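Local atomic coordinates of CrtC domain-containing protein (Fusarium vanettenii 77-13-4, PDB entry 7A0Q), a protein that acts as a fungal kievitone hydratase, a lyase that adds water to the bean phytoalexin kievitone, probably detoxifying it. Residues Y85-R89 and V120-I125; R89-L93 and N144-D148; Y100-V104 and S140-V145. One frame throughout, in Å; residues are numbered along the deposited sequence.

Interaction 1 (Y85-R89 and V120-I125); sequences YTYFR and VGNNGI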
# COMPACT_ATOMS: atom_id res chain seq x y z
N TYR A 85 7.41 -16.90 -10.60
CA TYR A 85 8.43 -15.88 -10.75
C TYR A 85 8.37 -14.98 -9.53
O TYR A 85 7.44 -15.06 -8.72
CB TYR A 85 8.24 -15.06 -12.04
CG TYR A 85 6.83 -14.51 -12.24
CD1 TYR A 85 6.31 -13.54 -11.40
CD2 TYR A 85 6.04 -14.96 -13.29
CE1 TYR A 85 5.04 -13.03 -11.58
CE2 TYR A 85 4.76 -14.46 -13.48
CZ TYR A 85 4.26 -13.50 -12.62
OH TYR A 85 2.99 -12.99 -12.80
N THR A 86 9.36 -14.11 -9.40
CA THR A 86 9.32 -13.01 -8.46
C THR A 86 9.29 -11.72 -9.26
O THR A 86 9.60 -11.69 -10.45
CB THR A 86 10.53 -13.01 -7.53
OG1 THR A 86 11.70 -12.70 -8.30
CG2 THR A 86 10.72 -14.35 -6.88
N TYR A 87 8.97 -10.62 -8.58
CA TYR A 87 9.20 -9.34 -9.22
C TYR A 87 9.38 -8.26 -8.17
O TYR A 87 8.97 -8.39 -7.02
CB TYR A 87 8.10 -8.95 -10.21
CG TYR A 87 6.69 -8.73 -9.70
CD1 TYR A 87 6.36 -7.64 -8.89
CD2 TYR A 87 5.66 -9.57 -10.10
CE1 TYR A 87 5.04 -7.44 -8.46
CE2 TYR A 87 4.34 -9.36 -9.69
CZ TYR A 87 4.04 -8.30 -8.86
OH TYR A 87 2.75 -8.08 -8.45
N PHE A 88 10.06 -7.20 -8.60
CA PHE A 88 10.09 -5.94 -7.88
C PHE A 88 9.55 -4.88 -8.82
O PHE A 88 9.88 -4.86 -10.01
CB PHE A 88 11.51 -5.57 -7.44
CG PHE A 88 11.59 -4.29 -6.63
CD1 PHE A 88 11.29 -4.28 -5.27
CD2 PHE A 88 11.97 -3.10 -7.24
CE1 PHE A 88 11.38 -3.10 -4.53
CE2 PHE A 88 12.05 -1.91 -6.51
CZ PHE A 88 11.76 -1.91 -5.15
N ARG A 89 8.71 -3.99 -8.29
CA ARG A 89 8.18 -2.89 -9.08
C ARG A 89 8.15 -1.64 -8.22
O ARG A 89 8.09 -1.70 -6.98
CB ARG A 89 6.79 -3.22 -9.67
CG ARG A 89 5.73 -3.59 -8.64
CD ARG A 89 4.49 -4.11 -9.34
NE ARG A 89 3.41 -4.40 -8.40
CZ ARG A 89 2.21 -4.84 -8.76
NH1 ARG A 89 1.93 -5.06 -10.04
NH2 ARG A 89 1.28 -5.07 -7.83
N VAL A 120 15.28 -7.89 -6.70
CA VAL A 120 15.53 -8.29 -8.09
C VAL A 120 16.58 -7.31 -8.59
O VAL A 120 16.32 -6.11 -8.69
CB VAL A 120 14.27 -8.25 -8.97
CG1 VAL A 120 14.62 -8.63 -10.41
CG2 VAL A 120 13.18 -9.18 -8.41
N GLY A 121 17.78 -7.82 -8.87
CA GLY A 121 18.84 -6.89 -9.20
C GLY A 121 19.19 -6.02 -8.00
O GLY A 121 19.11 -6.45 -6.85
N ASN A 122 19.58 -4.78 -8.28
CA ASN A 122 19.94 -3.82 -7.24
C ASN A 122 18.74 -3.01 -6.77
O ASN A 122 18.83 -1.80 -6.56
CB ASN A 122 21.05 -2.90 -7.74
CG ASN A 122 21.88 -2.31 -6.61
OD1 ASN A 122 21.75 -2.71 -5.44
ND2 ASN A 122 22.74 -1.35 -6.94
N ASN A 123 17.60 -3.67 -6.62
CA ASN A 123 16.34 -3.06 -6.21
C ASN A 123 15.68 -4.01 -5.24
O ASN A 123 15.70 -5.22 -5.46
CB ASN A 123 15.40 -2.84 -7.41
CG ASN A 123 16.13 -2.39 -8.66
OD1 ASN A 123 16.49 -1.23 -8.79
ND2 ASN A 123 16.31 -3.31 -9.61
N GLY A 124 15.08 -3.50 -4.17
CA GLY A 124 14.37 -4.40 -3.28
C GLY A 124 13.91 -3.73 -1.99
O GLY A 124 13.82 -2.50 -1.89
N ILE A 125 13.59 -4.59 -1.02
CA ILE A 125 13.16 -4.18 0.32
C ILE A 125 13.93 -5.03 1.31
O ILE A 125 14.06 -6.24 1.14
CB ILE A 125 11.63 -4.34 0.50
CG1 ILE A 125 10.88 -3.38 -0.43
CG2 ILE A 125 11.24 -4.11 1.96
CD1 ILE A 125 9.37 -3.62 -0.49

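Interaction 2 (R89-L93 and N144-D148); sequences RASTL and NVTFD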
# COMPACT_ATOMS: atom_id res chain seq x y z
N ARG A 89 8.71 -3.99 -8.29
CA ARG A 89 8.18 -2.89 -9.08
C ARG A 89 8.15 -1.64 -8.22
O ARG A 89 8.09 -1.70 -6.98
CB ARG A 89 6.79 -3.22 -9.67
CG ARG A 89 5.73 -3.59 -8.64
CD ARG A 89 4.49 -4.11 -9.34
NE ARG A 89 3.41 -4.40 -8.40
CZ ARG A 89 2.21 -4.84 -8.76
NH1 ARG A 89 1.93 -5.06 -10.04
NH2 ARG A 89 1.28 -5.07 -7.83
N ALA A 90 8.25 -0.48 -8.87
CA ALA A 90 8.38 0.77 -8.14
C ALA A 90 7.93 1.91 -9.03
O ALA A 90 7.98 1.82 -10.26
CB ALA A 90 9.82 1.01 -7.67
N SER A 91 7.54 3.02 -8.39
CA SER A 91 7.13 4.20 -9.14
C SER A 91 7.41 5.45 -8.33
O SER A 91 7.56 5.41 -7.10
CB SER A 91 5.64 4.14 -9.52
OG SER A 91 4.80 4.24 -8.38
N THR A 92 7.49 6.58 -9.03
CA THR A 92 7.56 7.89 -8.40
C THR A 92 6.53 8.80 -9.06
O THR A 92 6.32 8.72 -10.27
CB THR A 92 8.95 8.52 -8.53
OG1 THR A 92 9.20 8.81 -9.91
CG2 THR A 92 10.02 7.58 -8.00
N LEU A 93 5.90 9.64 -8.25
CA LEU A 93 4.94 10.63 -8.73
C LEU A 93 5.31 11.98 -8.14
O LEU A 93 5.41 12.12 -6.92
CB LEU A 93 3.50 10.25 -8.33
CG LEU A 93 2.40 11.25 -8.71
CD1 LEU A 93 2.23 11.32 -10.23
CD2 LEU A 93 1.08 10.92 -8.02
N ASN A 144 15.44 6.43 -14.21
CA ASN A 144 14.25 7.23 -13.95
C ASN A 144 13.42 6.75 -12.76
O ASN A 144 12.39 7.35 -12.47
CB ASN A 144 13.33 7.36 -15.17
CG ASN A 144 14.04 7.97 -16.36
OD1 ASN A 144 14.03 9.19 -16.55
ND2 ASN A 144 14.67 7.13 -17.18
N VAL A 145 13.84 5.69 -12.06
CA VAL A 145 13.24 5.33 -10.77
C VAL A 145 14.36 4.93 -9.81
O VAL A 145 14.71 3.75 -9.69
CB VAL A 145 12.19 4.21 -10.90
CG1 VAL A 145 11.56 3.91 -9.53
CG2 VAL A 145 11.11 4.59 -11.88
N THR A 146 14.95 5.91 -9.14
CA THR A 146 16.07 5.67 -8.25
C THR A 146 15.80 6.34 -6.92
O THR A 146 15.48 7.53 -6.87
CB THR A 146 17.38 6.20 -8.87
OG1 THR A 146 17.74 5.39 -9.99
CG2 THR A 146 18.51 6.15 -7.85
N PHE A 147 15.88 5.57 -5.83
CA PHE A 147 15.61 6.12 -4.51
C PHE A 147 16.19 5.16 -3.48
O PHE A 147 16.55 4.02 -3.79
CB PHE A 147 14.10 6.36 -4.27
CG PHE A 147 13.23 5.14 -4.48
CD1 PHE A 147 13.13 4.16 -3.49
CD2 PHE A 147 12.49 5.00 -5.64
CE1 PHE A 147 12.32 3.04 -3.68
CE2 PHE A 147 11.65 3.88 -5.83
CZ PHE A 147 11.57 2.91 -4.85
N ASP A 148 16.29 5.65 -2.25
CA ASP A 148 16.85 4.85 -1.16
C ASP A 148 16.20 5.38 0.12
O ASP A 148 16.64 6.38 0.68
CB ASP A 148 18.37 4.95 -1.13
CG ASP A 148 19.01 3.99 -0.14
OD1 ASP A 148 18.29 3.32 0.63
OD2 ASP A 148 20.26 3.93 -0.11
O HOH W 1 11.78 9.22 -10.72

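Interaction 3 (Y100-V104 and S140-V145); sequences YHQYV and SNHDNV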
# COMPACT_ATOMS: atom_id res chain seq x y z
N TYR A 100 5.48 11.11 -13.75
CA TYR A 100 5.33 9.77 -13.19
C TYR A 100 6.26 8.81 -13.92
O TYR A 100 6.33 8.83 -15.15
CB TYR A 100 3.87 9.32 -13.31
CG TYR A 100 3.58 7.88 -12.94
CD1 TYR A 100 3.47 7.48 -11.62
CD2 TYR A 100 3.38 6.92 -13.93
CE1 TYR A 100 3.18 6.17 -11.28
CE2 TYR A 100 3.08 5.59 -13.61
CZ TYR A 100 2.99 5.22 -12.28
OH TYR A 100 2.71 3.91 -11.95
N HIS A 101 6.97 7.98 -13.16
CA HIS A 101 7.84 6.96 -13.72
C HIS A 101 7.60 5.65 -12.98
O HIS A 101 7.37 5.66 -11.77
CB HIS A 101 9.31 7.36 -13.61
CG HIS A 101 9.64 8.60 -14.38
ND1 HIS A 101 9.89 8.59 -15.73
CD2 HIS A 101 9.72 9.89 -13.99
CE1 HIS A 101 10.13 9.82 -16.14
NE2 HIS A 101 10.03 10.63 -15.10
N GLN A 102 7.67 4.54 -13.71
CA GLN A 102 7.43 3.23 -13.12
C GLN A 102 8.20 2.17 -13.88
O GLN A 102 8.56 2.35 -15.05
CB GLN A 102 5.94 2.87 -13.12
CG GLN A 102 5.24 2.95 -14.48
CD GLN A 102 5.49 1.74 -15.37
OE1 GLN A 102 5.58 0.60 -14.90
NE2 GLN A 102 5.61 1.98 -16.68
N TYR A 103 8.43 1.05 -13.21
CA TYR A 103 8.94 -0.14 -13.89
C TYR A 103 8.57 -1.37 -13.08
O TYR A 103 8.24 -1.30 -11.89
CB TYR A 103 10.46 -0.07 -14.08
CG TYR A 103 11.26 -0.31 -12.82
CD1 TYR A 103 11.51 0.73 -11.93
CD2 TYR A 103 11.76 -1.56 -12.51
CE1 TYR A 103 12.24 0.53 -10.78
CE2 TYR A 103 12.50 -1.78 -11.35
CZ TYR A 103 12.73 -0.72 -10.50
OH TYR A 103 13.46 -0.92 -9.34
N VAL A 104 8.64 -2.52 -13.76
CA VAL A 104 8.48 -3.84 -13.18
C VAL A 104 9.65 -4.67 -13.67
O VAL A 104 9.91 -4.72 -14.88
CB VAL A 104 7.15 -4.51 -13.59
CG1 VAL A 104 7.00 -5.88 -12.90
CG2 VAL A 104 5.94 -3.61 -13.32
N SER A 140 15.72 1.45 -4.95
CA SER A 140 15.60 1.22 -6.38
C SER A 140 16.77 1.92 -7.06
O SER A 140 17.14 3.03 -6.68
CB SER A 140 14.26 1.76 -6.91
OG SER A 140 14.15 1.57 -8.31
N ASN A 141 17.34 1.24 -8.07
CA ASN A 141 18.48 1.75 -8.85
C ASN A 141 18.20 1.41 -10.31
O ASN A 141 18.87 0.58 -10.93
CB ASN A 141 19.80 1.16 -8.37
CG ASN A 141 20.14 1.61 -6.98
OD1 ASN A 141 20.55 2.75 -6.76
ND2 ASN A 141 19.97 0.72 -6.01
N HIS A 142 17.16 2.05 -10.82
CA HIS A 142 16.66 1.87 -12.17
C HIS A 142 16.63 3.24 -12.82
O HIS A 142 16.39 4.24 -12.15
CB HIS A 142 15.27 1.24 -12.14
CG HIS A 142 14.78 0.72 -13.45
ND1 HIS A 142 14.95 -0.59 -13.84
CD2 HIS A 142 14.09 1.32 -14.45
CE1 HIS A 142 14.41 -0.77 -15.03
NE2 HIS A 142 13.88 0.37 -15.42
N ASP A 143 16.91 3.28 -14.12
CA ASP A 143 16.85 4.56 -14.81
C ASP A 143 15.47 5.17 -14.65
O ASP A 143 14.45 4.50 -14.86
CB ASP A 143 17.22 4.39 -16.28
CG ASP A 143 18.72 4.27 -16.50
OD1 ASP A 143 19.49 4.83 -15.68
OD2 ASP A 143 19.12 3.60 -17.47
N ASN A 144 15.44 6.43 -14.21
CA ASN A 144 14.25 7.23 -13.95
C ASN A 144 13.42 6.75 -12.76
O ASN A 144 12.39 7.35 -12.47
CB ASN A 144 13.33 7.36 -15.17
CG ASN A 144 14.04 7.97 -16.36
OD1 ASN A 144 14.03 9.19 -16.55
ND2 ASN A 144 14.67 7.13 -17.18
N VAL A 145 13.84 5.69 -12.06
CA VAL A 145 13.24 5.33 -10.77
C VAL A 145 14.36 4.93 -9.81
O VAL A 145 14.71 3.75 -9.69
CB VAL A 145 12.19 4.21 -10.90
CG1 VAL A 145 11.56 3.91 -9.53
CG2 VAL A 145 11.11 4.59 -11.88

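Interaction 1 (Y85-R89 and V120-I125)
The first contact comes at Thr86, whose OG1 lies 3.8 Å from Val120 CG2; the Thr86 side chain also comes within about 3 Å of a bound magnesium ion, in a site completed by Ser109 and Ser119. Tyr87 points its CB away and offers only backbone, its C sitting 3.9 Å from Val120 CG2. Phe88 turns back and does most of the work. Here strand 86-94 of the N-terminal lipocalin-like domain meets a β-hairpin nearly at right angles: the axes of 86-89 and 123-125 cross at 96°, 7.3 Å apart at their closest, and no hydrogen bond joins the segments. The hairpin turns through Gly121, where phi is positive, and Asn123 ND2 donates to Val120 O (2.9 Å) while Asn123 OD1 accepts from Asn141 N. Phe88 CB packs on Val120 CG2 at 4.1 Å, and its ring lies against the strand: CD2 is 3.4 Å from Asn123 CB, CE1 3.5 Å from Gly124 CA, with Ile125 CG1 at the ring edge. Arg89 directs its CB away from 120-125; its NE is hydrogen-bonded to His78 ND1.

Interaction 2 (R89-L93 and N144-D148)
This is a buried apolar contact between two β-strands that face each other rather than pair: strand 86-94, here as 89-93, and the start of strand 145-152 belong to the same curled antiparallel sheet of the N-terminal domain, yet the axes of 89-93 and 145-148 cross at 93°, 7.2 Å apart at their closest. No direct hydrogen bond passes between the segments, and the nearest CA atoms, those of Ser91 and Val145, are 6.4 Å apart, so side chains must fill the gap. Every second residue does so. Ala90 and Thr92 direct CB toward 144-148, whereas Ser91 between them turns away; on the other strand Val145 and Phe147 face inward and Thr146 turns out, its OG1 bonded to His142 O. The small Ala90 leaves room for two larger neighbours, its CB touching Val145 CG1 at 3.9 Å and Phe147 CZ at 3.8 Å, the latter at the edge of the ring. Thr92 CG2 is a little farther off, 4.3 Å from both Val145 CG1 and Phe147 CD2. Phe147 also reaches Val75 and Ala77 of strand 72-81, which pairs with strand 86-94. The one polar connection is indirect: a water lies 2.7 Å from Thr92 OG1 and donates a hydrogen bond to Asn144 O at 2.6 Å, bridging two groups that stand 4.3 Å apart. Near-perpendicular strands meeting through inward-facing apolar residues are what a strongly curled sheet produces when it folds over itself, as in the calycin-type β-barrel to which this lipocalin-like domain is related.

Interaction 3 (Y100-V104 and S140-V145)
Residues 100-104 form one extended strand, while 140-145 leave strand 136-142, turn and enter the next strand. Residues 140-145 form the tip of a β-hairpin (strands 136-142 and 145-152) that packs against strand 100-107 in the lipocalin-like N-terminal domain. The type II turn from His142 to Val145 is closed by Val145 N to His142 O (2.9 Å) and His142 N to Val145 O (3.2 Å), with Asn144 at positive phi. The CA atoms of His101 and Val145 come nearest, 6.4 Å apart. Tyr103 and His142 stack face to face, ring centroids 3.8 Å apart and planes at 4°, and each residue's CB lies over the other's ring in a CH-pi contact. At the ring edge, Tyr103 CE1 meets Val145 CG1 at 3.7 Å. Asn144 CB covers a face of the His101 imidazole, 4.1 Å from its centroid, while His101 NE2 is bonded to Glu99. Beyond the stack runs a short chain of hydrogen bonds: Tyr103 OH donates to Ser140 OG at 2.8 Å, and Ser140 OG donates onward to Val145 O at 2.6 Å.

The three contacts pack one antiparallel pair, strands 86-94 and 100-107, against two successive hairpins. Interactions 2 and 3 are nearly one site, their centres 4 Å apart: they share Asn144 and Val145, and the probable bonds Thr92 N to His101 O and Phe147 O to Ser140 N, both 2.9 Å, pair their strands on each side. Interaction 1 lies about 12 Å from each centre. Its first segment runs on into that of interaction 2 at Arg89, which takes no part in either contact. It meets interaction 3 where Phe88 CE2 packs 3.3 Å from Tyr103 OH and Asn123 OD1 approaches Asn141 N at 2.7 Å. The magnesium ion beside Thr86 in interaction 1 is about 11 Å from the Tyr103 side chain.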